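Local coordinates for protein putative angiotensinogen (Lampetra fluviatilis, PDB 5INW) that probably inhibits serine proteases as a member of the serpin family, with heparin binding and promoting its inhibition of thrombin by a template mechanism, at residues V176-G181 with T238-V243. The protein carries 1 engineered substitution. Residues are numbered along the deposited sequence; the frame is centred on the assembly and turned at random.
Sequences VFSKKG and TSLVIV
Three backbone hydrogen bonds join residues 176-179 and 239-241 of two antiparallel strands. F177 and V241 form a hydrogen-bonded pair. F177 N donates to V241 O at 2.9 Å, nearly along the C=O axis. V241 N returns a bond to F177 O at 3.0 Å, from above the carbonyl plane. K179 N donates to S239 O at 2.8 Å, so both N-H groups that F177 and K179 turn this way are satisfied. S239 OG has its partner outside the pair, Q386 OE1. K179 starts with CG anti to the backbone N (chi1 -161°), and its CD passes 3.9 Å from S239 OG and 4.0 Å from T238 O. An alanine here removes the chain beyond CB and would probably leave S239 and the T238 carbonyl less shielded. On one face, V176 CG1 meets L240 CD2 at 3.9 Å. On the other, V243 CG2 sits at the F177 ring edge, 4.3 Å from CE2. In this beta-sheet A, a classic bulge sets the S239 and L240 backbones bonding to I416 of strand 405-417, the inserted cleaved reactive loop. Oppositely, V176 and S178 backbones hydrogen-bond to strand 200-203. Helix 208-221 covers F177 and V241; helix 110-122 covers V176 and I242.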
ATOM      1  N   VAL A 176       8.126 -10.646 -12.707  1.00 39.89           N
ATOM      2  CA  VAL A 176       8.140  -9.998 -13.987  1.00 39.71           C
ATOM      3  C   VAL A 176       7.977 -11.023 -15.088  1.00 41.68           C
ATOM      4  O   VAL A 176       8.827 -11.922 -15.312  1.00 43.70           O
ATOM      5  CB  VAL A 176       9.430  -9.177 -14.205  1.00 40.71           C
ATOM      6  CG1 VAL A 176       9.465  -8.580 -15.608  1.00 40.62           C
ATOM      7  CG2 VAL A 176       9.568  -8.064 -13.138  1.00 40.57           C
ATOM      8  N   PHE A 177       6.890 -10.882 -15.820  1.00 41.56           N
ATOM      9  CA  PHE A 177       6.653 -11.725 -16.988  1.00 43.51           C
ATOM     10  C   PHE A 177       7.055 -10.976 -18.254  1.00 42.83           C
ATOM     11  O   PHE A 177       6.811  -9.779 -18.377  1.00 43.21           O
ATOM     12  CB  PHE A 177       5.172 -12.124 -17.040  1.00 43.36           C
ATOM     13  CG  PHE A 177       4.699 -12.838 -15.830  1.00 41.85           C
ATOM     14  CD1 PHE A 177       5.017 -14.176 -15.640  1.00 40.30           C
ATOM     15  CD2 PHE A 177       3.933 -12.156 -14.851  1.00 43.12           C
ATOM     16  CE1 PHE A 177       4.567 -14.870 -14.532  1.00 41.77           C
ATOM     17  CE2 PHE A 177       3.471 -12.853 -13.707  1.00 43.84           C
ATOM     18  CZ  PHE A 177       3.808 -14.222 -13.546  1.00 43.45           C
ATOM     19  N   SER A 178       7.588 -11.697 -19.222  1.00 45.19           N
ATOM     20  CA  SER A 178       8.033 -11.104 -20.483  1.00 46.69           C
ATOM     21  C   SER A 178       7.546 -11.909 -21.693  1.00 48.19           C
ATOM     22  O   SER A 178       7.454 -13.146 -21.641  1.00 43.98           O
ATOM     23  CB  SER A 178       9.567 -10.989 -20.455  1.00 47.65           C
ATOM     24  OG  SER A 178      10.097 -10.710 -21.729  1.00 50.99           O
ATOM     25  N   LYS A 179       7.278 -11.195 -22.796  1.00 52.50           N
ATOM     26  CA  LYS A 179       6.917 -11.852 -24.102  1.00 58.28           C
ATOM     27  C   LYS A 179       7.964 -12.861 -24.544  1.00 59.17           C
ATOM     28  O   LYS A 179       9.170 -12.617 -24.433  1.00 58.37           O
ATOM     29  CB  LYS A 179       6.725 -10.843 -25.214  1.00 60.11           C
ATOM     30  CG  LYS A 179       5.955 -11.337 -26.414  1.00 63.89           C
ATOM     31  CD  LYS A 179       5.853 -10.224 -27.457  1.00 67.31           C
ATOM     32  CE  LYS A 179       4.628 -10.349 -28.355  1.00 71.39           C
ATOM     33  NZ  LYS A 179       4.755 -11.438 -29.362  1.00 74.60           N
ATOM     34  N   LYS A 180       7.489 -14.009 -24.997  1.00 62.76           N
ATOM     35  CA  LYS A 180       8.356 -15.161 -25.236  1.00 67.84           C
ATOM     36  C   LYS A 180       9.393 -14.896 -26.299  1.00 65.98           C
ATOM     37  O   LYS A 180      10.547 -15.250 -26.125  1.00 72.50           O
ATOM     38  CB  LYS A 180       7.550 -16.409 -25.615  1.00 71.75           C
ATOM     39  CG  LYS A 180       8.346 -17.704 -25.484  1.00 74.73           C
ATOM     40  CD  LYS A 180       7.496 -18.909 -25.842  1.00 76.62           C
ATOM     41  CE  LYS A 180       7.506 -19.088 -27.349  1.00 80.71           C
ATOM     42  NZ  LYS A 180       6.768 -20.289 -27.795  1.00 85.16           N
ATOM     43  N   GLY A 181       9.014 -14.254 -27.374  1.00 63.31           N
ATOM     44  CA  GLY A 181      10.038 -13.891 -28.361  1.00 67.71           C
ATOM     45  C   GLY A 181      11.046 -12.781 -28.000  1.00 66.46           C
ATOM     46  O   GLY A 181      12.030 -12.606 -28.672  1.00 66.53           O
ATOM     47  N   THR A 238       0.728  -7.438 -25.556  1.00 64.83           N
ATOM     48  CA  THR A 238       1.450  -7.287 -24.338  1.00 57.96           C
ATOM     49  C   THR A 238       2.814  -7.879 -24.479  1.00 55.36           C
ATOM     50  O   THR A 238       3.005  -9.029 -24.959  1.00 55.07           O
ATOM     51  CB  THR A 238       0.722  -7.942 -23.168  1.00 56.19           C
ATOM     52  OG1 THR A 238      -0.520  -7.260 -23.012  1.00 58.74           O
ATOM     53  CG2 THR A 238       1.530  -7.807 -21.859  1.00 54.73           C
ATOM     54  N   SER A 239       3.742  -7.083 -23.987  1.00 52.77           N
ATOM     55  CA  SER A 239       5.139  -7.364 -24.068  1.00 54.03           C
ATOM     56  C   SER A 239       5.787  -7.631 -22.713  1.00 50.91           C
ATOM     57  O   SER A 239       6.674  -8.486 -22.643  1.00 51.91           O
ATOM     58  CB  SER A 239       5.823  -6.227 -24.811  1.00 56.00           C
ATOM     59  OG  SER A 239       5.815  -6.538 -26.198  1.00 58.40           O
ATOM     60  N   LEU A 240       5.343  -6.953 -21.652  1.00 46.38           N
ATOM     61  CA  LEU A 240       5.672  -7.377 -20.281  1.00 46.14           C
ATOM     62  C   LEU A 240       4.551  -7.071 -19.317  1.00 44.84           C
ATOM     63  O   LEU A 240       3.732  -6.192 -19.582  1.00 46.06           O
ATOM     64  CB  LEU A 240       6.890  -6.660 -19.730  1.00 46.59           C
ATOM     65  CG  LEU A 240       8.244  -6.996 -20.307  1.00 47.95           C
ATOM     66  CD1 LEU A 240       8.543  -6.023 -21.453  1.00 49.25           C
ATOM     67  CD2 LEU A 240       9.306  -6.945 -19.197  1.00 47.37           C
ATOM     68  N   VAL A 241       4.567  -7.784 -18.187  1.00 42.92           N
ATOM     69  CA  VAL A 241       3.694  -7.527 -17.053  1.00 40.36           C
ATOM     70  C   VAL A 241       4.532  -7.587 -15.795  1.00 40.27           C
ATOM     71  O   VAL A 241       5.161  -8.592 -15.568  1.00 44.89           O
ATOM     72  CB  VAL A 241       2.587  -8.582 -16.963  1.00 38.73           C
ATOM     73  CG1 VAL A 241       1.678  -8.302 -15.772  1.00 39.01           C
ATOM     74  CG2 VAL A 241       1.781  -8.531 -18.225  1.00 39.70           C
ATOM     75  N   ILE A 242       4.506  -6.544 -14.975  1.00 37.92           N
ATOM     76  CA  ILE A 242       5.272  -6.462 -13.730  1.00 37.90           C
ATOM     77  C   ILE A 242       4.277  -6.561 -12.612  1.00 36.49           C
ATOM     78  O   ILE A 242       3.246  -5.986 -12.696  1.00 33.23           O
ATOM     79  CB  ILE A 242       5.976  -5.091 -13.612  1.00 37.88           C
ATOM     80  CG1 ILE A 242       7.093  -4.999 -14.665  1.00 39.65           C
ATOM     81  CG2 ILE A 242       6.576  -4.845 -12.237  1.00 37.08           C
ATOM     82  CD1 ILE A 242       7.518  -3.581 -14.974  1.00 39.54           C
ATOM     83  N   VAL A 243       4.619  -7.291 -11.565  1.00 37.85           N
ATOM     84  CA  VAL A 243       3.694  -7.568 -10.452  1.00 38.09           C
ATOM     85  C   VAL A 243       4.424  -7.395  -9.145  1.00 38.12           C
ATOM     86  O   VAL A 243       5.505  -7.938  -8.947  1.00 40.23           O
ATOM     87  CB  VAL A 243       3.196  -9.030 -10.508  1.00 38.35           C
ATOM     88  CG1 VAL A 243       2.536  -9.434  -9.209  1.00 37.57           C
ATOM     89  CG2 VAL A 243       2.289  -9.219 -11.707  1.00 39.13           C
TER